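Nicotinamide-nucleotide adenylyltransferase NadR family / Ribosylnicotinamide kinase (Lactococcus lactis subsp. cremoris, PDB 6GYE) binds nicotinamide riboside and probably phosphorylates it in a kinase domain, with a nucleotidyltransferase domain that probably adenylylates the nicotinamide mononucleotide so formed to give NAD+. Local coordinates at residues 36-41 against 77-82; 191-196 against 209-214; 264-269 against 328-333. All blocks are in the same frame, centred on the assembly; numbering follows the deposited sequence. Where two conformers were deposited one is given.

Contact 1 of 3, residues 36-41 against 77-82; sequences KCASLN and EENIKV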
loop_
_atom_site.group_PDB
_atom_site.type_symbol
_atom_site.label_atom_id
_atom_site.label_comp_id
_atom_site.label_asym_id
_atom_site.label_seq_id
_atom_site.Cartn_x
_atom_site.Cartn_y
_atom_site.Cartn_z
ATOM N N LYS A 36 -20.122 -9.035 -14.488
ATOM C CA LYS A 36 -21.171 -9.094 -15.507
ATOM C C LYS A 36 -20.632 -9.712 -16.779
ATOM O O LYS A 36 -21.280 -10.575 -17.385
ATOM C CB LYS A 36 -21.755 -7.708 -15.803
ATOM C CG LYS A 36 -22.623 -7.161 -14.687
ATOM C CD LYS A 36 -23.375 -5.900 -15.091
ATOM C CE LYS A 36 -24.135 -5.351 -13.907
ATOM N NZ LYS A 36 -25.004 -4.244 -14.288
ATOM N N CYS A 37 -19.433 -9.291 -17.178
ATOM C CA CYS A 37 -18.780 -9.850 -18.351
ATOM C C CYS A 37 -18.546 -11.355 -18.197
ATOM O O CYS A 37 -18.720 -12.121 -19.155
ATOM C CB CYS A 37 -17.472 -9.099 -18.576
ATOM S SG CYS A 37 -16.564 -9.539 -20.033
ATOM N N ALA A 38 -18.168 -11.801 -16.993
ATOM C CA ALA A 38 -17.939 -13.221 -16.762
ATOM C C ALA A 38 -19.236 -14.009 -16.715
ATOM O O ALA A 38 -19.217 -15.221 -16.948
ATOM C CB ALA A 38 -17.149 -13.441 -15.471
ATOM N N SER A 39 -20.360 -13.350 -16.433
ATOM C CA SER A 39 -21.641 -14.035 -16.477
ATOM C C SER A 39 -22.191 -14.168 -17.894
ATOM O O SER A 39 -23.088 -14.984 -18.119
ATOM C CB SER A 39 -22.634 -13.299 -15.590
ATOM O OG SER A 39 -22.085 -13.143 -14.284
ATOM N N LEU A 40 -21.680 -13.386 -18.845
ATOM C CA LEU A 40 -22.154 -13.408 -20.224
ATOM C C LEU A 40 -21.256 -14.204 -21.155
ATOM O O LEU A 40 -21.627 -14.422 -22.305
ATOM C CB LEU A 40 -22.283 -11.977 -20.768
ATOM C CG LEU A 40 -23.362 -11.172 -20.069
ATOM C CD1 LEU A 40 -23.151 -9.669 -20.258
ATOM C CD2 LEU A 40 -24.682 -11.613 -20.637
ATOM N N ASN A 41 -20.103 -14.650 -20.687
ATOM C CA ASN A 41 -19.160 -15.367 -21.522
ATOM C C ASN A 41 -18.744 -16.639 -20.813
ATOM O O ASN A 41 -18.960 -16.805 -19.607
ATOM C CB ASN A 41 -17.922 -14.515 -21.838
ATOM C CG ASN A 41 -18.246 -13.327 -22.724
ATOM O OD1 ASN A 41 -18.315 -13.465 -23.936
ATOM N ND2 ASN A 41 -18.446 -12.156 -22.121
ATOM N N GLU A 77 -10.922 -17.643 -9.167
ATOM C CA GLU A 77 -11.907 -17.561 -10.242
ATOM C C GLU A 77 -11.665 -18.665 -11.261
ATOM O O GLU A 77 -10.539 -18.853 -11.739
ATOM C CB GLU A 77 -11.878 -16.205 -10.943
ATOM C CG GLU A 77 -12.128 -15.001 -10.037
ATOM C CD GLU A 77 -13.574 -14.899 -9.570
ATOM O OE1 GLU A 77 -14.437 -15.621 -10.136
ATOM O OE2 GLU A 77 -13.826 -14.110 -8.626
ATOM N N GLU A 78 -12.730 -19.381 -11.600
ATOM C CA GLU A 78 -12.682 -20.389 -12.649
ATOM C C GLU A 78 -12.263 -19.777 -13.983
ATOM O O GLU A 78 -11.155 -20.020 -14.478
ATOM C CB GLU A 78 -14.052 -21.059 -12.770
ATOM C CG GLU A 78 -15.200 -20.166 -12.303
ATOM C CD GLU A 78 -16.336 -20.951 -11.664
ATOM O OE1 GLU A 78 -17.310 -21.280 -12.372
ATOM O OE2 GLU A 78 -16.253 -21.240 -10.452
ATOM N N ASN A 79 -13.151 -18.962 -14.550
ATOM C CA ASN A 79 -13.081 -18.551 -15.943
ATOM C C ASN A 79 -12.472 -17.160 -16.134
ATOM O O ASN A 79 -12.776 -16.494 -17.126
ATOM C CB ASN A 79 -14.484 -18.609 -16.557
ATOM C CG ASN A 79 -15.499 -17.689 -15.841
ATOM O OD1 ASN A 79 -15.403 -17.446 -14.638
ATOM N ND2 ASN A 79 -16.485 -17.197 -16.591
ATOM N N ILE A 80 -11.632 -16.689 -15.215
ATOM C CA ILE A 80 -11.048 -15.356 -15.337
ATOM C C ILE A 80 -9.535 -15.472 -15.288
ATOM O O ILE A 80 -8.975 -15.923 -14.286
ATOM C CB ILE A 80 -11.556 -14.379 -14.262
ATOM C CG1 ILE A 80 -13.072 -14.200 -14.349
ATOM C CG2 ILE A 80 -10.894 -13.010 -14.422
ATOM C CD1 ILE A 80 -13.633 -13.338 -13.249
ATOM N N LYS A 81 -8.880 -15.061 -16.370
ATOM C CA LYS A 81 -7.432 -15.037 -16.494
ATOM C C LYS A 81 -6.965 -13.591 -16.576
ATOM O O LYS A 81 -7.662 -12.735 -17.126
ATOM C CB LYS A 81 -6.978 -15.809 -17.740
ATOM C CG LYS A 81 -5.461 -15.903 -17.938
ATOM C CD LYS A 81 -4.826 -16.855 -16.942
ATOM C CE LYS A 81 -3.320 -17.006 -17.155
ATOM N NZ LYS A 81 -2.741 -17.895 -16.106
ATOM N N VAL A 82 -5.784 -13.324 -16.019
ATOM C CA VAL A 82 -5.184 -11.990 -16.000
ATOM C C VAL A 82 -3.901 -12.027 -16.813
ATOM O O VAL A 82 -3.040 -12.892 -16.585
ATOM C CB VAL A 82 -4.874 -11.507 -14.570
ATOM C CG1 VAL A 82 -4.145 -10.168 -14.633
ATOM C CG2 VAL A 82 -6.149 -11.387 -13.746
#
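Ala38 and Asn79 mark the closest passage of the two backbones, with Ala38 CA and Asn79 CA 7.3 Å apart. Segment 36-41 lies on helix 28-40 and runs on into Asn41, while segment 77-82 is a loop that straightens into strand 80-86. The beta carbons of Ala38 and Asn79 are both directed at the opposing segment. Asn79 turns its CG into the position between backbone N and carbonyl carbon (chi1 60°), which brings ND2 to the carbonyl of Ala38. Asn79 ND2 gives a weak, bent hydrogen bond to Ala38 O at 3.4 Å, and the same nitrogen is bonded to the backbone O of Asp42. Next to this polar pair the contact is apolar: Ala38 CB meets the tip of Ile80, 4.2 Å from CD1, and that side chain also packs on Ile34 and Tyr35 of helix 28-40. Beside the contact, Asn41 folds back on the helix. Asn41 ND2 bonds to Cys37 O at 3.0 Å and 165°, with the acceptor lying in the amide plane, and also pairs with Tyr122 OH. Leu40 N reaches Cys37 O from the opposite face, so this carbonyl is gripped by two donors. Helix 28-40 is the crossover between strands 15-21 and 43-50 of a parallel, Rossmann-like sheet, as in nucleotidyltransferases. Strand 80-86 is the edge strand beyond 43-50, and the backbones of Asn79 and Lys81 bond to Val44. The one bond across the segments is weak and the apolar patch small; the Asp42 bond probably does more than the Ala38 bond to hold the Asn79 amide, while the backbone pairing with Val44 places the strand.

Contact 2 of 3, residues 191-196 against 209-214; sequences TGKTTL and SEEYAR. With SO4 (sulfate ion), chain F.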
loop_
_atom_site.group_PDB
_atom_site.type_symbol
_atom_site.label_atom_id
_atom_site.label_comp_id
_atom_site.label_asym_id
_atom_site.label_seq_id
_atom_site.Cartn_x
_atom_site.Cartn_y
_atom_site.Cartn_z
ATOM N N THR A 191 6.640 7.280 28.709
ATOM C CA THR A 191 6.198 8.647 28.455
ATOM C C THR A 191 4.751 8.711 27.985
ATOM O O THR A 191 4.286 9.790 27.604
ATOM C CB THR A 191 7.113 9.355 27.446
ATOM O OG1 THR A 191 7.247 8.570 26.255
ATOM C CG2 THR A 191 8.489 9.556 28.047
ATOM N N GLY A 192 4.034 7.585 27.994
ATOM C CA GLY A 192 2.640 7.567 27.593
ATOM C C GLY A 192 2.375 7.283 26.129
ATOM O O GLY A 192 1.261 7.566 25.665
ATOM N N LYS A 193 3.353 6.730 25.387
ATOM C CA LYS A 193 3.125 6.387 23.983
ATOM C C LYS A 193 1.918 5.486 23.834
ATOM O O LYS A 193 1.046 5.727 22.997
ATOM C CB LYS A 193 4.341 5.683 23.364
ATOM C CG LYS A 193 5.562 6.526 23.171
ATOM C CD LYS A 193 6.901 5.809 23.468
ATOM C CE LYS A 193 7.073 4.382 22.971
ATOM N NZ LYS A 193 6.150 3.301 23.468
ATOM N N THR A 194 1.855 4.433 24.643
ATOM C CA THR A 194 0.838 3.416 24.418
ATOM C C THR A 194 -0.548 3.983 24.679
ATOM O O THR A 194 -1.467 3.780 23.877
ATOM C CB THR A 194 1.123 2.177 25.289
ATOM O OG1 THR A 194 2.378 1.609 24.896
ATOM C CG2 THR A 194 0.048 1.107 25.112
ATOM N N THR A 195 -0.707 4.742 25.765
ATOM C CA THR A 195 -1.985 5.395 26.007
ATOM C C THR A 195 -2.330 6.351 24.863
ATOM O O THR A 195 -3.481 6.394 24.414
ATOM C CB THR A 195 -1.945 6.116 27.356
ATOM O OG1 THR A 195 -1.823 5.141 28.384
ATOM C CG2 THR A 195 -3.220 6.874 27.617
ATOM N N LEU A 196 -1.337 7.088 24.340
ATOM C CA LEU A 196 -1.615 8.032 23.259
ATOM C C LEU A 196 -2.058 7.316 21.984
ATOM O O LEU A 196 -3.069 7.687 21.372
ATOM C CB LEU A 196 -0.383 8.898 22.982
ATOM C CG LEU A 196 -0.594 9.960 21.895
ATOM C CD1 LEU A 196 -1.662 10.940 22.322
ATOM C CD2 LEU A 196 0.692 10.686 21.546
ATOM N N SER A 209 -0.866 -0.730 16.208
ATOM C CA SER A 209 0.036 -1.772 16.659
ATOM C C SER A 209 0.459 -1.509 18.102
ATOM O O SER A 209 0.298 -0.408 18.633
ATOM C CB SER A 209 1.267 -1.837 15.755
ATOM O OG SER A 209 2.031 -0.662 15.930
ATOM N N GLU A 210 1.062 -2.525 18.710
ATOM C CA GLU A 210 1.645 -2.416 20.040
ATOM C C GLU A 210 3.155 -2.321 19.908
ATOM O O GLU A 210 3.729 -2.573 18.843
ATOM C CB GLU A 210 1.288 -3.624 20.922
ATOM C CG GLU A 210 -0.195 -3.872 21.193
ATOM C CD GLU A 210 -0.828 -2.875 22.166
ATOM O OE1 GLU A 210 -0.132 -1.952 22.647
ATOM O OE2 GLU A 210 -2.038 -3.023 22.455
ATOM N N GLU A 211 3.803 -1.924 20.997
ATOM C CA GLU A 211 5.262 -1.866 21.016
ATOM C C GLU A 211 5.797 -3.290 21.162
ATOM O O GLU A 211 5.640 -3.919 22.214
ATOM C CB GLU A 211 5.771 -0.961 22.136
ATOM C CG GLU A 211 7.288 -0.746 22.036
ATOM C CD GLU A 211 7.864 0.101 23.162
ATOM O OE1 GLU A 211 8.766 0.939 22.898
ATOM O OE2 GLU A 211 7.431 -0.095 24.314
ATOM N N TYR A 212 6.447 -3.800 20.116
ATOM C CA TYR A 212 6.853 -5.200 20.129
ATOM C C TYR A 212 7.848 -5.471 21.255
ATOM O O TYR A 212 7.816 -6.542 21.877
ATOM C CB TYR A 212 7.438 -5.584 18.758
ATOM C CG TYR A 212 7.956 -7.013 18.686
ATOM C CD1 TYR A 212 7.079 -8.076 18.512
ATOM C CD2 TYR A 212 9.316 -7.305 18.840
ATOM C CE1 TYR A 212 7.530 -9.389 18.466
ATOM C CE2 TYR A 212 9.782 -8.628 18.791
ATOM C CZ TYR A 212 8.876 -9.666 18.608
ATOM O OH TYR A 212 9.292 -10.985 18.565
ATOM N N ALA A 213 8.724 -4.502 21.545
ATOM C CA ALA A 213 9.745 -4.690 22.573
ATOM C C ALA A 213 9.135 -5.096 23.907
ATOM O O ALA A 213 9.680 -5.952 24.613
ATOM C CB ALA A 213 10.589 -3.418 22.732
ATOM N N ARG A 214 8.002 -4.501 24.267
ATOM C CA ARG A 214 7.333 -4.893 25.498
ATOM C C ARG A 214 6.862 -6.340 25.434
ATOM O O ARG A 214 7.042 -7.097 26.390
ATOM C CB ARG A 214 6.169 -3.954 25.787
ATOM C CG ARG A 214 5.323 -4.342 26.988
ATOM C CD ARG A 214 4.404 -3.199 27.303
ATOM N NE ARG A 214 5.127 -1.937 27.129
ATOM C CZ ARG A 214 4.558 -0.740 27.017
ATOM N NH1 ARG A 214 3.235 -0.621 27.044
ATOM N NH2 ARG A 214 5.320 0.336 26.870
HETATM S S SO4 F . 4.990 4.145 27.215
HETATM O O1 SO4 F . 4.131 4.457 28.363
HETATM O O2 SO4 F . 6.055 3.223 27.587
HETATM O O3 SO4 F . 4.247 3.480 26.153
HETATM O O4 SO4 F . 5.561 5.407 26.765
#
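Sulfate oxygen O3 is gripped from both segments: Thr194 N donates to it at 3.0 Å, with Lys193 NZ and Arg214 NH2 adding weak bonds. Thr194 OG1 lies 2.9 Å from O3 as well, but it also has Asp259 OD2 as a partner. A second oxygen, O4, takes up the backbone amides of Thr191 and Lys193, each nitrogen at 2.9 Å, while Gly192 N donates to O1 and, weakly, to O4. This ring of amides around an anion at the start of helix 193-203 fits a P-loop (Walker A), as expected in a domain of the P-loop NTPase clan, and the sulfate, probably from the crystallisation liquor, is consistent with a nucleotide phosphate position. Gly192, the N-cap, has a positive phi of 91°, where a beta carbon would strike the preceding carbonyl.

The Arg214 guanidinium comes in from the other segment. Its chain bends at chi3 (-40°), setting O3 at the edge of the guanidinium and in its plane, while Arg214 NH1 makes a weak, bent bond to Thr194 OG1 at 3.2 Å. Glu211 extends its chain across that of Lys193 at about a right angle; Glu211 OE1 forms a long salt bridge of 3.6 Å to Lys193 NZ, and Glu211 OE2 one of 3.3 Å to Arg214 NH2. A methionine in place of Lys193 would probably leave Glu211 OE1 and Asp259 OD1 without their lysine partner and O3 with one donor fewer.

Glu210 OE1 only brushes Thr194 CG2, and its OE2 forms a salt bridge with Arg198. Lys193 and Leu196 rest on Ile300 of strand 296-300, Ser209 pairs its backbone with Phe257 of strand 255-259, and Gln239 of helix 229-247 holds Glu210 O and Tyr212 N at the start of helix 212-220.

Contact 3 of 3, residues 264-269 against 328-333; sequences VTRVYA and MRQLAE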
loop_
_atom_site.group_PDB
_atom_site.type_symbol
_atom_site.label_atom_id
_atom_site.label_comp_id
_atom_site.label_asym_id
_atom_site.label_seq_id
_atom_site.Cartn_x
_atom_site.Cartn_y
_atom_site.Cartn_z
ATOM N N VAL A 264 13.173 3.960 16.128
ATOM C CA VAL A 264 13.174 3.926 17.588
ATOM C C VAL A 264 14.117 2.839 18.093
ATOM O O VAL A 264 14.955 3.082 18.971
ATOM C CB VAL A 264 11.742 3.736 18.122
ATOM C CG1 VAL A 264 11.758 3.397 19.615
ATOM C CG2 VAL A 264 10.934 4.992 17.864
ATOM N N THR A 265 14.011 1.627 17.538
ATOM C CA THR A 265 14.930 0.566 17.951
ATOM C C THR A 265 16.370 0.933 17.628
ATOM O O THR A 265 17.280 0.587 18.386
ATOM C CB THR A 265 14.577 -0.752 17.269
ATOM O OG1 THR A 265 13.217 -1.074 17.552
ATOM C CG2 THR A 265 15.487 -1.924 17.785
ATOM N N ARG A 266 16.588 1.656 16.521
ATOM C CA ARG A 266 17.940 2.052 16.149
ATOM C C ARG A 266 18.512 3.073 17.119
ATOM O O ARG A 266 19.732 3.137 17.305
ATOM C CB ARG A 266 17.955 2.597 14.717
ATOM C CG ARG A 266 19.355 2.749 14.126
ATOM C CD ARG A 266 19.312 3.229 12.666
ATOM N NE ARG A 266 20.651 3.391 12.085
ATOM C CZ ARG A 266 21.302 4.546 12.010
ATOM N NH1 ARG A 266 20.742 5.650 12.472
ATOM N NH2 ARG A 266 22.509 4.603 11.462
ATOM N N VAL A 267 17.664 3.884 17.737
ATOM C CA VAL A 267 18.159 4.799 18.750
ATOM C C VAL A 267 18.657 4.023 19.963
ATOM O O VAL A 267 19.766 4.262 20.458
ATOM C CB VAL A 267 17.075 5.821 19.128
ATOM C CG1 VAL A 267 17.530 6.633 20.322
ATOM C CG2 VAL A 267 16.750 6.734 17.930
ATOM N N TYR A 268 17.858 3.060 20.450
ATOM C CA TYR A 268 18.311 2.257 21.584
ATOM C C TYR A 268 19.594 1.509 21.253
ATOM O O TYR A 268 20.539 1.505 22.054
ATOM C CB TYR A 268 17.226 1.283 22.030
ATOM C CG TYR A 268 16.092 1.944 22.769
ATOM C CD1 TYR A 268 16.329 2.684 23.926
ATOM C CD2 TYR A 268 14.779 1.838 22.311
ATOM C CE1 TYR A 268 15.291 3.309 24.603
ATOM C CE2 TYR A 268 13.726 2.445 22.995
ATOM C CZ TYR A 268 13.988 3.182 24.134
ATOM O OH TYR A 268 12.951 3.789 24.809
ATOM N N ALA A 269 19.654 0.892 20.068
ATOM C CA ALA A 269 20.855 0.158 19.682
ATOM C C ALA A 269 22.078 1.066 19.680
ATOM O O ALA A 269 23.137 0.691 20.204
ATOM C CB ALA A 269 20.671 -0.488 18.307
ATOM N N MET A 328 16.221 12.692 17.421
ATOM C CA MET A 328 16.141 13.825 16.507
ATOM C C MET A 328 17.299 13.812 15.514
ATOM O O MET A 328 17.104 14.097 14.327
ATOM C CB MET A 328 16.094 15.139 17.287
ATOM C CG MET A 328 14.836 15.319 18.152
ATOM S SD MET A 328 13.230 15.000 17.348
ATOM C CE MET A 328 13.300 16.140 15.965
ATOM N N ARG A 329 18.508 13.480 15.971
ATOM C CA ARG A 329 19.623 13.308 15.038
ATOM C C ARG A 329 19.262 12.315 13.940
ATOM O O ARG A 329 19.484 12.568 12.752
ATOM C CB ARG A 329 20.879 12.808 15.751
ATOM C CG ARG A 329 21.904 13.839 16.128
ATOM C CD ARG A 329 23.143 13.153 16.697
ATOM N NE ARG A 329 22.907 12.422 17.944
ATOM C CZ ARG A 329 22.910 12.971 19.156
ATOM N NH1 ARG A 329 23.134 14.276 19.292
ATOM N NH2 ARG A 329 22.696 12.207 20.230
ATOM N N GLN A 330 18.715 11.161 14.327
ATOM C CA GLN A 330 18.447 10.119 13.346
ATOM C C GLN A 330 17.296 10.500 12.423
ATOM O O GLN A 330 17.372 10.266 11.212
ATOM C CB GLN A 330 18.186 8.784 14.049
ATOM C CG GLN A 330 19.424 8.257 14.804
ATOM C CD GLN A 330 19.372 6.749 15.050
ATOM O OE1 GLN A 330 18.694 6.017 14.329
ATOM N NE2 GLN A 330 20.095 6.282 16.069
ATOM N N LEU A 331 16.229 11.099 12.962
ATOM C CA LEU A 331 15.162 11.584 12.090
ATOM C C LEU A 331 15.703 12.589 11.076
ATOM O O LEU A 331 15.235 12.639 9.933
ATOM C CB LEU A 331 14.020 12.189 12.914
ATOM C CG LEU A 331 13.180 11.205 13.745
ATOM C CD1 LEU A 331 12.241 11.913 14.729
ATOM C CD2 LEU A 331 12.387 10.288 12.848
ATOM N N ALA A 332 16.712 13.372 11.457
ATOM C CA ALA A 332 17.382 14.196 10.463
ATOM C C ALA A 332 18.187 13.329 9.503
ATOM O O ALA A 332 18.140 13.533 8.284
ATOM C CB ALA A 332 18.278 15.229 11.146
ATOM N N GLU A 333 18.915 12.343 10.031
ATOM C CA GLU A 333 19.727 11.470 9.188
ATOM C C GLU A 333 18.913 10.844 8.055
ATOM O O GLU A 333 19.401 10.723 6.929
ATOM C CB GLU A 333 20.388 10.385 10.046
ATOM C CG GLU A 333 21.154 9.339 9.249
ATOM C CD GLU A 333 21.872 8.325 10.120
ATOM O OE1 GLU A 333 22.698 7.556 9.580
ATOM O OE2 GLU A 333 21.635 8.311 11.348
#
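Arg266 and Gln330 join two helices of the P-loop kinase domain, 262-272 and 320-333, whose local axes pass 10.2 Å apart at 125°. The CA atoms of Val267 and Gln330 come nearest, and Gln330 reaches across with both ends of its amide. Gln330 OE1 receives Arg266 NH1 in a short but weak hydrogen bond of 2.8 Å, and Gln330 NE2 gives a weak one to the backbone O of Arg266 at 3.4 Å, so the amide spans a side chain and a main chain of the same residue. Its plane stands 78° from that of the guanidinium. NE2 also bonds to Glu326, one turn earlier on its own helix.

Arg266 leaves its helix with CG anti to the backbone N (chi1 -167°) and runs straight out to NE, with CG and CD passing OE1 of Gln330. In this parallel-sheet fold helix 262-272 follows the edge strand 255-259, and helix 275-290 lies next to it; from there Phe278 and Phe285 pack on Arg266, while Glu282 forms a salt bridge with its NH2. Glu333 crosses the arginine at about a right angle, and Glu333 OE2 forms a salt bridge with Arg266 NH1, a hydrogen bond of 3.0 Å, met from above the carboxylate plane. NH1 thus serves two acceptors on successive turns of helix 320-333. Beside these polar groups Val267 CG2 lies against the amide of Gln330, 3.9 Å from NE2.

Contacts 2 and 3 share the kinase half of the chain: their centres are about 17 Å apart and their nearest atoms about 5 Å, without touching. Contact 1 lies on the opposite side of the chain's centre, about 47 Å from contact 2 and 51 Å from contact 3 between centres, in the nucleotidyltransferase-like sheet. Bound nicotinamide riboside lies about 13 Å from the side chain of Glu211 in contact 2 and about the same from that of Arg266 in contact 3. With its sulfate in a P-loop-like nest of amides, contact 2 probably marks the nucleotide-phosphate end of the kinase site, and contact 3 joins two helices of the same domain. Along the chain the three follow one another without interleaving.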